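Local coordinates for protein acyl-coenzyme A oxidase 1 (Yarrowia lipolytica, PDB 5Y9D) that oxidises 2,3-saturated acyl-CoAs to (2E)-enoyl-CoAs with FAD, reducing oxygen to hydrogen peroxide in peroxisomal fatty acid beta-oxidation, at residues S138-W151 against I277-V289. Numbering follows the deposited sequence.
Sequences SIRGSGTPEQFKYW and IPRQNMLMRYAKV
Gln147 reaches from the first turn of helix 145-153 to the backbone of 280-284, using both ends of its amide, while also forming a capping box with Thr144. OE1 accepts from Met284 N at 2.9 Å, with the donor in the carbonyl plane and on a lone pair (C=O...N 125°). The same oxygen closes the capping box by accepting from Thr144 N, also in plane on a lone pair; the other half of the box is Gln147 N donating to Thr144 OG1. Two backbone N-H groups thus grip one oxygen. NE2 donates to Met282 O at 2.6 Å and, more weakly, to Gln280 O; these bonds fix the rotation of the amide. The chain is extended beyond CG, which carries the amide across to the loop. Cut back to an alanine, this position would probably leave Met284 N, Thr144 N and Met282 O without their amide partner and open a gap beside Leu283 CD2.

Where helix 122-142 ends, Ser142 O accepts from Arg285 N at 3.0 Å. Leu283 lies over this helix end: CD2 approaches Gly143 CA at 3.9 Å and Ile139 CG2, while CB packs on Ser142 CB.

The second shell ties the loop to the beta-sheet of the acyl-CoA dehydrogenase-like middle domain: Asn281 and Leu283 bond through their backbones to Val236 and Asn234 of strand 228-238. The contact thus joins the N-terminal helical region to that sheet. Arg285 also packs on Leu390 of helix 355-391. Fully extended from CG to NE, with CG anti to the backbone N (chi1 -159°), Arg285 donates a nearly straight hydrogen bond from NH2 to Gly143 O (3.3 Å, N-H...O 170°), the oxygen lying in the guanidinium plane.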
ATOM      1  N   SER A 138       5.786 -14.457  27.463  1.00 31.78           N
ATOM      2  CA  SER A 138       6.568 -15.662  27.310  1.00 32.65           C
ATOM      3  C   SER A 138       7.032 -16.187  28.658  1.00 33.27           C
ATOM      4  O   SER A 138       7.051 -17.376  28.841  1.00 36.44           O
ATOM      5  CB  SER A 138       7.764 -15.470  26.364  1.00 33.98           C
ATOM      6  OG  SER A 138       7.361 -14.937  25.104  1.00 35.16           O
ATOM      7  N   ILE A 139       7.369 -15.337  29.617  1.00 34.00           N
ATOM      8  CA  ILE A 139       7.825 -15.883  30.897  1.00 37.24           C
ATOM      9  C   ILE A 139       6.657 -16.421  31.694  1.00 37.34           C
ATOM     10  O   ILE A 139       6.808 -17.370  32.437  1.00 38.43           O
ATOM     11  CB  ILE A 139       8.512 -14.878  31.840  1.00 39.04           C
ATOM     12  CG1 ILE A 139       9.581 -14.061  31.181  1.00 38.96           C
ATOM     13  CG2 ILE A 139       9.189 -15.613  32.996  1.00 42.54           C
ATOM     14  CD1 ILE A 139       9.772 -12.791  31.974  1.00 42.76           C
ATOM     15  N   ARG A 140       5.504 -15.788  31.577  1.00 39.97           N
ATOM     16  CA  ARG A 140       4.324 -16.295  32.254  1.00 42.82           C
ATOM     17  C   ARG A 140       3.905 -17.604  31.590  1.00 43.36           C
ATOM     18  O   ARG A 140       3.742 -18.607  32.268  1.00 47.37           O
ATOM     19  CB  ARG A 140       3.172 -15.278  32.233  1.00 44.19           C
ATOM     20  CG  ARG A 140       2.403 -15.227  33.534  1.00 46.59           C
ATOM     21  CD  ARG A 140       1.012 -14.639  33.378  1.00 55.24           C
ATOM     22  NE  ARG A 140       0.957 -13.222  33.731  1.00 57.65           N
ATOM     23  CZ  ARG A 140       1.207 -12.215  32.896  1.00 59.67           C
ATOM     24  NH1 ARG A 140       1.552 -12.440  31.618  1.00 62.03           N
ATOM     25  NH2 ARG A 140       1.113 -10.964  33.346  1.00 55.28           N
ATOM     26  N   GLY A 141       3.774 -17.592  30.265  1.00 42.82           N
ATOM     27  CA  GLY A 141       3.264 -18.745  29.514  1.00 41.19           C
ATOM     28  C   GLY A 141       4.177 -19.958  29.406  1.00 39.12           C
ATOM     29  O   GLY A 141       3.702 -21.069  29.257  1.00 38.07           O
ATOM     30  N   SER A 142       5.489 -19.752  29.451  1.00 39.98           N
ATOM     31  CA  SER A 142       6.436 -20.862  29.350  1.00 38.52           C
ATOM     32  C   SER A 142       7.277 -21.066  30.592  1.00 37.31           C
ATOM     33  O   SER A 142       7.976 -22.071  30.686  1.00 37.26           O
ATOM     34  CB  SER A 142       7.350 -20.688  28.154  1.00 39.60           C
ATOM     35  OG  SER A 142       6.619 -20.814  26.944  1.00 44.69           O
ATOM     36  N   GLY A 143       7.219 -20.148  31.555  1.00 35.99           N
ATOM     37  CA  GLY A 143       7.954 -20.357  32.801  1.00 35.58           C
ATOM     38  C   GLY A 143       7.082 -20.978  33.880  1.00 35.15           C
ATOM     39  O   GLY A 143       5.893 -20.767  33.879  1.00 36.81           O
ATOM     40  N   THR A 144       7.665 -21.726  34.808  1.00 35.16           N
ATOM     41  CA  THR A 144       6.913 -22.185  35.976  1.00 38.50           C
ATOM     42  C   THR A 144       6.502 -20.955  36.779  1.00 42.42           C
ATOM     43  O   THR A 144       7.020 -19.880  36.542  1.00 43.01           O
ATOM     44  CB  THR A 144       7.735 -23.126  36.892  1.00 35.76           C
ATOM     45  OG1 THR A 144       8.822 -22.401  37.500  1.00 35.34           O
ATOM     46  CG2 THR A 144       8.289 -24.334  36.086  1.00 34.56           C
ATOM     47  N   PRO A 145       5.569 -21.117  37.726  1.00 46.69           N
ATOM     48  CA  PRO A 145       5.288 -20.035  38.666  1.00 45.40           C
ATOM     49  C   PRO A 145       6.504 -19.508  39.422  1.00 42.82           C
ATOM     50  O   PRO A 145       6.597 -18.310  39.595  1.00 50.75           O
ATOM     51  CB  PRO A 145       4.275 -20.658  39.625  1.00 43.59           C
ATOM     52  CG  PRO A 145       3.535 -21.615  38.761  1.00 46.38           C
ATOM     53  CD  PRO A 145       4.572 -22.200  37.834  1.00 47.03           C
ATOM     54  N   GLU A 146       7.426 -20.358  39.852  1.00 42.29           N
ATOM     55  CA  GLU A 146       8.647 -19.876  40.545  1.00 43.36           C
ATOM     56  C   GLU A 146       9.551 -19.073  39.599  1.00 41.49           C
ATOM     57  O   GLU A 146      10.162 -18.102  40.016  1.00 44.23           O
ATOM     58  CB  GLU A 146       9.517 -21.014  41.115  1.00 46.36           C
ATOM     59  CG  GLU A 146       8.787 -22.248  41.625  1.00 53.29           C
ATOM     60  CD  GLU A 146       8.553 -23.300  40.544  1.00 56.13           C
ATOM     61  OE1 GLU A 146       9.529 -23.838  39.952  1.00 61.02           O
ATOM     62  OE2 GLU A 146       7.371 -23.584  40.285  1.00 60.12           O
ATOM     63  N   GLN A 147       9.669 -19.530  38.350  1.00 36.70           N
ATOM     64  CA  GLN A 147      10.546 -18.914  37.362  1.00 34.92           C
ATOM     65  C   GLN A 147      10.057 -17.516  37.100  1.00 32.51           C
ATOM     66  O   GLN A 147      10.825 -16.567  37.196  1.00 31.80           O
ATOM     67  CB  GLN A 147      10.570 -19.728  36.056  1.00 36.26           C
ATOM     68  CG  GLN A 147      11.431 -20.994  36.124  1.00 35.08           C
ATOM     69  CD  GLN A 147      11.582 -21.659  34.779  1.00 34.97           C
ATOM     70  OE1 GLN A 147      10.612 -21.839  34.048  1.00 34.95           O
ATOM     71  NE2 GLN A 147      12.814 -22.011  34.429  1.00 35.61           N
ATOM     72  N   PHE A 148       8.767 -17.401  36.815  1.00 30.72           N
ATOM     73  CA  PHE A 148       8.116 -16.119  36.709  1.00 32.63           C
ATOM     74  C   PHE A 148       8.316 -15.215  37.936  1.00 37.53           C
ATOM     75  O   PHE A 148       8.753 -14.074  37.797  1.00 42.46           O
ATOM     76  CB  PHE A 148       6.628 -16.269  36.435  1.00 31.48           C
ATOM     77  CG  PHE A 148       5.951 -14.951  36.046  1.00 30.71           C
ATOM     78  CD1 PHE A 148       6.215 -14.355  34.819  1.00 29.28           C
ATOM     79  CD2 PHE A 148       5.080 -14.319  36.902  1.00 28.01           C
ATOM     80  CE1 PHE A 148       5.619 -13.161  34.453  1.00 28.48           C
ATOM     81  CE2 PHE A 148       4.490 -13.127  36.550  1.00 29.47           C
ATOM     82  CZ  PHE A 148       4.756 -12.542  35.324  1.00 29.08           C
ATOM     83  N   LYS A 149       7.977 -15.697  39.125  1.00 40.70           N
ATOM     84  CA  LYS A 149       8.129 -14.882  40.341  1.00 44.33           C
ATOM     85  C   LYS A 149       9.535 -14.314  40.478  1.00 41.49           C
ATOM     86  O   LYS A 149       9.717 -13.188  40.928  1.00 45.96           O
ATOM     87  CB  LYS A 149       7.769 -15.692  41.593  1.00 47.50           C
ATOM     88  CG  LYS A 149       6.270 -15.859  41.753  1.00 52.16           C
ATOM     89  CD  LYS A 149       5.883 -16.838  42.847  1.00 58.51           C
ATOM     90  CE  LYS A 149       4.442 -16.597  43.303  1.00 63.57           C
ATOM     91  NZ  LYS A 149       4.320 -15.320  44.074  1.00 64.64           N
ATOM     92  N   TYR A 150      10.518 -15.095  40.064  1.00 37.20           N
ATOM     93  CA  TYR A 150      11.910 -14.698  40.157  1.00 36.58           C
ATOM     94  C   TYR A 150      12.251 -13.487  39.292  1.00 35.86           C
ATOM     95  O   TYR A 150      12.916 -12.571  39.749  1.00 38.44           O
ATOM     96  CB  TYR A 150      12.798 -15.860  39.740  1.00 37.60           C
ATOM     97  CG  TYR A 150      14.266 -15.489  39.714  1.00 38.49           C
ATOM     98  CD1 TYR A 150      15.002 -15.483  40.885  1.00 35.37           C
ATOM     99  CD2 TYR A 150      14.915 -15.148  38.508  1.00 36.52           C
ATOM    100  CE1 TYR A 150      16.340 -15.159  40.876  1.00 36.43           C
ATOM    101  CE2 TYR A 150      16.254 -14.810  38.493  1.00 37.20           C
ATOM    102  CZ  TYR A 150      16.955 -14.815  39.691  1.00 37.45           C
ATOM    103  OH  TYR A 150      18.281 -14.486  39.748  1.00 42.77           O
ATOM    104  N   TRP A 151      11.822 -13.508  38.035  1.00 35.23           N
ATOM    105  CA  TRP A 151      12.070 -12.404  37.139  1.00 34.78           C
ATOM    106  C   TRP A 151      11.164 -11.228  37.523  1.00 37.14           C
ATOM    107  O   TRP A 151      11.579 -10.060  37.429  1.00 36.57           O
ATOM    108  CB  TRP A 151      11.882 -12.824  35.689  1.00 32.60           C
ATOM    109  CG  TRP A 151      12.829 -13.929  35.246  1.00 32.45           C
ATOM    110  CD1 TRP A 151      12.496 -15.219  34.942  1.00 30.45           C
ATOM    111  CD2 TRP A 151      14.248 -13.834  35.053  1.00 31.12           C
ATOM    112  NE1 TRP A 151      13.609 -15.929  34.591  1.00 28.81           N
ATOM    113  CE2 TRP A 151      14.700 -15.109  34.655  1.00 28.74           C
ATOM    114  CE3 TRP A 151      15.185 -12.799  35.199  1.00 32.60           C
ATOM    115  CZ2 TRP A 151      16.042 -15.378  34.354  1.00 31.63           C
ATOM    116  CZ3 TRP A 151      16.547 -13.069  34.912  1.00 32.35           C
ATOM    117  CH2 TRP A 151      16.954 -14.348  34.485  1.00 32.33           C
ATOM    118  N   ILE A 277      24.443 -19.256  30.212  1.00 26.24           N
ATOM    119  CA  ILE A 277      23.352 -18.976  31.118  1.00 27.91           C
ATOM    120  C   ILE A 277      23.133 -20.186  32.058  1.00 28.02           C
ATOM    121  O   ILE A 277      23.394 -21.317  31.689  1.00 27.57           O
ATOM    122  CB  ILE A 277      22.047 -18.601  30.365  1.00 27.88           C
ATOM    123  CG1 ILE A 277      21.600 -19.717  29.443  1.00 28.68           C
ATOM    124  CG2 ILE A 277      22.235 -17.319  29.564  1.00 29.24           C
ATOM    125  CD1 ILE A 277      20.284 -19.432  28.760  1.00 30.57           C
ATOM    126  N   PRO A 278      22.650 -19.947  33.271  1.00 27.92           N
ATOM    127  CA  PRO A 278      22.289 -21.133  34.040  1.00 30.20           C
ATOM    128  C   PRO A 278      21.156 -21.917  33.405  1.00 32.21           C
ATOM    129  O   PRO A 278      20.425 -21.404  32.568  1.00 30.84           O
ATOM    130  CB  PRO A 278      21.857 -20.574  35.403  1.00 29.90           C
ATOM    131  CG  PRO A 278      21.701 -19.098  35.213  1.00 29.36           C
ATOM    132  CD  PRO A 278      22.548 -18.702  34.047  1.00 27.85           C
ATOM    133  N   ARG A 279      21.020 -23.168  33.828  1.00 36.25           N
ATOM    134  CA  ARG A 279      20.014 -24.092  33.276  1.00 35.24           C
ATOM    135  C   ARG A 279      18.587 -23.635  33.621  1.00 35.28           C
ATOM    136  O   ARG A 279      17.664 -23.833  32.835  1.00 33.90           O
ATOM    137  CB  ARG A 279      20.309 -25.511  33.795  1.00 34.15           C
ATOM    138  CG  ARG A 279      19.245 -26.576  33.569  1.00 33.28           C
ATOM    139  CD  ARG A 279      19.565 -27.822  34.397  1.00 32.97           C
ATOM    140  NE  ARG A 279      18.386 -28.245  35.132  1.00 33.98           N
ATOM    141  CZ  ARG A 279      18.220 -28.155  36.445  1.00 36.70           C
ATOM    142  NH1 ARG A 279      17.068 -28.566  36.966  1.00 42.08           N
ATOM    143  NH2 ARG A 279      19.179 -27.692  37.246  1.00 34.66           N
ATOM    144  N   GLN A 280      18.434 -22.985  34.778  1.00 35.70           N
ATOM    145  CA  GLN A 280      17.134 -22.486  35.248  1.00 35.55           C
ATOM    146  C   GLN A 280      16.560 -21.295  34.452  1.00 33.08           C
ATOM    147  O   GLN A 280      15.458 -20.859  34.714  1.00 32.23           O
ATOM    148  CB  GLN A 280      17.236 -22.089  36.719  1.00 37.54           C
ATOM    149  CG  GLN A 280      17.453 -23.249  37.681  1.00 38.15           C
ATOM    150  CD  GLN A 280      18.927 -23.581  37.934  1.00 42.15           C
ATOM    151  OE1 GLN A 280      19.820 -23.266  37.137  1.00 41.89           O
ATOM    152  NE2 GLN A 280      19.180 -24.239  39.055  1.00 45.08           N
ATOM    153  N   ASN A 281      17.320 -20.785  33.495  1.00 31.72           N
ATOM    154  CA  ASN A 281      16.890 -19.696  32.635  1.00 31.21           C
ATOM    155  C   ASN A 281      16.041 -20.205  31.511  1.00 30.33           C
ATOM    156  O   ASN A 281      15.291 -19.455  30.902  1.00 31.59           O
ATOM    157  CB  ASN A 281      18.111 -18.962  32.040  1.00 31.21           C
ATOM    158  CG  ASN A 281      18.689 -17.933  32.990  1.00 31.84           C
ATOM    159  OD1 ASN A 281      19.216 -16.933  32.559  1.00 36.28           O
ATOM    160  ND2 ASN A 281      18.542 -18.151  34.292  1.00 33.62           N
ATOM    161  N   MET A 282      16.199 -21.472  31.190  1.00 30.03           N
ATOM    162  CA  MET A 282      15.335 -22.101  30.217  1.00 30.35           C
ATOM    163  C   MET A 282      14.005 -22.149  30.896  1.00 29.39           C
ATOM    164  O   MET A 282      13.930 -22.415  32.082  1.00 31.92           O
ATOM    165  CB  MET A 282      15.818 -23.506  29.896  1.00 30.21           C
ATOM    166  CG  MET A 282      14.710 -24.452  29.575  1.00 31.06           C
ATOM    167  SD  MET A 282      15.334 -25.926  28.770  1.00 31.90           S
ATOM    168  CE  MET A 282      13.842 -26.619  28.064  1.00 29.84           C
ATOM    169  N   LEU A 283      12.954 -21.888  30.155  1.00 30.12           N
ATOM    170  CA  LEU A 283      11.631 -21.778  30.740  1.00 30.95           C
ATOM    171  C   LEU A 283      10.966 -23.159  30.683  1.00 32.67           C
ATOM    172  O   LEU A 283      10.883 -23.746  29.619  1.00 33.46           O
ATOM    173  CB  LEU A 283      10.846 -20.688  30.005  1.00 30.52           C
ATOM    174  CG  LEU A 283      11.466 -19.275  30.124  1.00 29.06           C
ATOM    175  CD1 LEU A 283      10.880 -18.291  29.123  1.00 28.67           C
ATOM    176  CD2 LEU A 283      11.292 -18.767  31.528  1.00 28.46           C
ATOM    177  N   MET A 284      10.533 -23.679  31.837  1.00 35.53           N
ATOM    178  CA  MET A 284      10.303 -25.117  31.998  1.00 36.99           C
ATOM    179  C   MET A 284       8.912 -25.491  32.482  1.00 38.69           C
ATOM    180  O   MET A 284       8.739 -26.469  33.208  1.00 42.13           O
ATOM    181  CB  MET A 284      11.342 -25.715  32.969  1.00 38.34           C
ATOM    182  CG  MET A 284      12.771 -25.685  32.470  1.00 37.94           C
ATOM    183  SD  MET A 284      13.870 -26.856  33.294  1.00 36.29           S
ATOM    184  CE  MET A 284      15.468 -26.234  32.794  1.00 35.16           C
ATOM    185  N   ARG A 285       7.909 -24.737  32.078  1.00 40.50           N
ATOM    186  CA  ARG A 285       6.554 -25.064  32.461  1.00 40.50           C
ATOM    187  C   ARG A 285       6.164 -26.408  31.824  1.00 43.33           C
ATOM    188  O   ARG A 285       5.590 -27.281  32.485  1.00 40.86           O
ATOM    189  CB  ARG A 285       5.611 -23.943  32.045  1.00 42.42           C
ATOM    190  CG  ARG A 285       4.301 -23.929  32.796  1.00 44.64           C
ATOM    191  CD  ARG A 285       3.460 -22.731  32.423  1.00 44.92           C
ATOM    192  NE  ARG A 285       2.186 -22.757  33.138  1.00 47.82           N
ATOM    193  CZ  ARG A 285       1.912 -22.111  34.272  1.00 49.60           C
ATOM    194  NH1 ARG A 285       0.701 -22.225  34.816  1.00 51.60           N
ATOM    195  NH2 ARG A 285       2.818 -21.357  34.879  1.00 47.53           N
ATOM    196  N   TYR A 286       6.534 -26.578  30.560  1.00 42.19           N
ATOM    197  CA  TYR A 286       6.128 -27.729  29.771  1.00 46.05           C
ATOM    198  C   TYR A 286       7.268 -28.665  29.398  1.00 43.73           C
ATOM    199  O   TYR A 286       7.104 -29.882  29.400  1.00 50.68           O
ATOM    200  CB  TYR A 286       5.468 -27.246  28.478  1.00 51.12           C
ATOM    201  CG  TYR A 286       4.272 -26.358  28.697  1.00 49.65           C
ATOM    202  CD1 TYR A 286       3.276 -26.728  29.582  1.00 50.17           C
ATOM    203  CD2 TYR A 286       4.130 -25.154  28.007  1.00 50.78           C
ATOM    204  CE1 TYR A 286       2.174 -25.919  29.798  1.00 51.79           C
ATOM    205  CE2 TYR A 286       3.027 -24.339  28.212  1.00 50.50           C
ATOM    206  CZ  TYR A 286       2.051 -24.733  29.113  1.00 51.19           C
ATOM    207  OH  TYR A 286       0.939 -23.959  29.331  1.00 52.46           O
ATOM    208  N   ALA A 287       8.402 -28.091  29.035  1.00 41.66           N
ATOM    209  CA  ALA A 287       9.594 -28.840  28.668  1.00 40.19           C
ATOM    210  C   ALA A 287      10.630 -28.652  29.753  1.00 38.41           C
ATOM    211  O   ALA A 287      10.855 -27.532  30.176  1.00 36.12           O
ATOM    212  CB  ALA A 287      10.136 -28.324  27.342  1.00 41.30           C
ATOM    213  N   LYS A 288      11.271 -29.743  30.185  1.00 38.90           N
ATOM    214  CA  LYS A 288      12.195 -29.716  31.317  1.00 38.41           C
ATOM    215  C   LYS A 288      13.519 -30.335  30.963  1.00 37.71           C
ATOM    216  O   LYS A 288      13.627 -31.142  30.053  1.00 45.22           O
ATOM    217  CB  LYS A 288      11.599 -30.465  32.508  1.00 41.16           C
ATOM    218  CG  LYS A 288      10.413 -29.756  33.146  1.00 45.57           C
ATOM    219  CD  LYS A 288       9.194 -30.673  33.268  1.00 52.45           C
ATOM    220  CE  LYS A 288       7.883 -29.933  33.556  1.00 57.28           C
ATOM    221  NZ  LYS A 288       7.911 -29.156  34.837  1.00 59.38           N
ATOM    222  N   VAL A 289      14.537 -29.942  31.696  1.00 36.14           N
ATOM    223  CA  VAL A 289      15.843 -30.522  31.579  1.00 37.49           C
ATOM    224  C   VAL A 289      16.383 -30.579  32.981  1.00 38.74           C
ATOM    225  O   VAL A 289      16.364 -29.565  33.682  1.00 39.59           O
ATOM    226  CB  VAL A 289      16.792 -29.656  30.740  1.00 36.51           C
ATOM    227  CG1 VAL A 289      18.186 -30.270  30.726  1.00 34.93           C
ATOM    228  CG2 VAL A 289      16.260 -29.520  29.327  1.00 38.84           C
TER